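Side-chain contact in D-alanyl-D-alanine carboxypeptidase DacD (Escherichia coli, PDB 5FSR), which removes C-terminal D-alanyl residues from sugar-peptide precursors of the bacterial cell wall, as a penicillin-binding serine carboxypeptidase: residues A63-L68 with Y183-L188. Sequence-based numbering, arbitrary orientation.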
# COMPACT_ATOMS: atom_id res chain seq x y z
N ALA A 63 -11.45 -6.96 4.96
CA ALA A 63 -12.00 -7.87 3.93
C ALA A 63 -10.89 -8.28 2.95
O ALA A 63 -9.82 -8.69 3.42
CB ALA A 63 -13.23 -7.30 3.25
N SER A 64 -11.10 -8.19 1.63
CA SER A 64 -10.09 -8.63 0.63
C SER A 64 -8.73 -7.91 0.73
O SER A 64 -7.72 -8.44 0.27
CB SER A 64 -10.64 -8.52 -0.81
OG SER A 64 -10.98 -7.20 -1.14
N LEU A 65 -8.72 -6.71 1.32
CA LEU A 65 -7.49 -5.95 1.49
C LEU A 65 -6.40 -6.67 2.27
O LEU A 65 -5.21 -6.38 2.10
CB LEU A 65 -7.79 -4.60 2.15
CG LEU A 65 -8.68 -3.68 1.31
CD1 LEU A 65 -8.97 -2.38 2.05
CD2 LEU A 65 -8.08 -3.42 -0.07
N THR A 66 -6.79 -7.61 3.11
CA THR A 66 -5.84 -8.59 3.62
C THR A 66 -4.87 -9.14 2.53
O THR A 66 -3.71 -9.39 2.81
CB THR A 66 -6.62 -9.72 4.35
OG1 THR A 66 -7.22 -9.18 5.54
CG2 THR A 66 -5.74 -10.93 4.68
N LYS A 67 -5.32 -9.27 1.29
CA LYS A 67 -4.46 -9.72 0.18
C LYS A 67 -3.29 -8.86 -0.16
O LYS A 67 -2.40 -9.36 -0.86
CB LYS A 67 -5.24 -9.97 -1.12
CG LYS A 67 -6.03 -11.25 -1.08
CD LYS A 67 -7.06 -11.32 -2.21
CE LYS A 67 -8.18 -12.27 -1.89
NZ LYS A 67 -9.56 -11.73 -1.82
N LEU A 68 -3.28 -7.60 0.29
CA LEU A 68 -2.06 -6.79 0.17
C LEU A 68 -0.96 -7.41 0.95
O LEU A 68 0.16 -7.52 0.44
CB LEU A 68 -2.25 -5.32 0.62
CG LEU A 68 -3.31 -4.56 -0.15
CD1 LEU A 68 -3.51 -3.21 0.54
CD2 LEU A 68 -2.90 -4.39 -1.60
N TYR A 183 -4.60 3.83 8.63
CA TYR A 183 -3.17 4.08 8.82
C TYR A 183 -2.28 2.87 8.58
O TYR A 183 -1.33 2.97 7.81
CB TYR A 183 -2.92 4.66 10.23
CG TYR A 183 -1.48 4.89 10.59
CD1 TYR A 183 -0.69 3.87 11.00
CD2 TYR A 183 -0.93 6.17 10.54
CE1 TYR A 183 0.62 4.09 11.35
CE2 TYR A 183 0.39 6.41 10.92
CZ TYR A 183 1.15 5.37 11.34
OH TYR A 183 2.44 5.57 11.67
N ASP A 184 -2.54 1.76 9.26
CA ASP A 184 -1.76 0.51 9.02
C ASP A 184 -1.70 0.07 7.56
O ASP A 184 -0.68 -0.39 7.12
CB ASP A 184 -2.25 -0.66 9.89
CG ASP A 184 -1.88 -0.49 11.34
OD1 ASP A 184 -1.47 0.65 11.71
OD2 ASP A 184 -2.00 -1.47 12.13
N LEU A 185 -2.77 0.28 6.80
CA LEU A 185 -2.83 -0.15 5.39
C LEU A 185 -2.09 0.84 4.50
O LEU A 185 -1.51 0.47 3.46
CB LEU A 185 -4.31 -0.31 4.92
CG LEU A 185 -5.13 -1.43 5.57
CD1 LEU A 185 -6.62 -1.36 5.24
CD2 LEU A 185 -4.59 -2.78 5.14
N ALA A 186 -2.14 2.12 4.88
CA ALA A 186 -1.22 3.12 4.29
C ALA A 186 0.25 2.72 4.46
O ALA A 186 1.02 2.73 3.49
CB ALA A 186 -1.48 4.48 4.89
N VAL A 187 0.61 2.32 5.67
CA VAL A 187 1.98 1.89 5.96
C VAL A 187 2.36 0.60 5.21
O VAL A 187 3.50 0.48 4.67
CB VAL A 187 2.23 1.75 7.48
CG1 VAL A 187 3.66 1.24 7.78
CG2 VAL A 187 2.02 3.09 8.16
N LEU A 188 1.41 -0.33 5.11
CA LEU A 188 1.66 -1.59 4.45
C LEU A 188 1.77 -1.29 2.98
O LEU A 188 2.61 -1.89 2.29
CB LEU A 188 0.59 -2.66 4.73
CG LEU A 188 0.73 -3.97 3.93
CD1 LEU A 188 1.97 -4.74 4.34
CD2 LEU A 188 -0.53 -4.81 4.05
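Two groups grip Asp184 OD2, the hydroxyl of Thr165 and the backbone N-H of Asp164, joining helix 182-193 to the loop at Asp164-Thr165; the residue after Asp184, Leu185, meets Leu65 across the contact. The contact itself is wholly apolar, a worked example of how a probable active-site segment meets its neighbour through leucines, while Thr66 and Lys67 set off away from it. Leu65 and Leu185 lie roughly perpendicular to each other and meet through one methyl each, CD1 to CD1 at 4.1 Å. Leu188 works differently: with CG anti to its backbone N (chi1 174°), it reaches CD2 over the base of Leu68, 3.9 Å from Leu68 CB and 4.1 Å from Leu68 C. Three-residue spacing on both segments puts each pair in step, and 172 Å² is buried.

Ser64 and Lys67, probably the acyl-ester nucleophile and proton acceptor, belong to the Ser-x-x-Lys motif of penicillin-binding proteins. Lys67 leaves its backbone away from helix 182-193, and its NZ hydrogen-bonds to Ser130 OG. Helix 182-193 packs against the 3-10 turn at Leu65 and the helix that follows it, at Leu68, while strand 242-250 touches both through Ile245, which meets Leu68 and Leu185, and strand 228-236 adds Leu232 against Leu68 and Lys233 against Leu65.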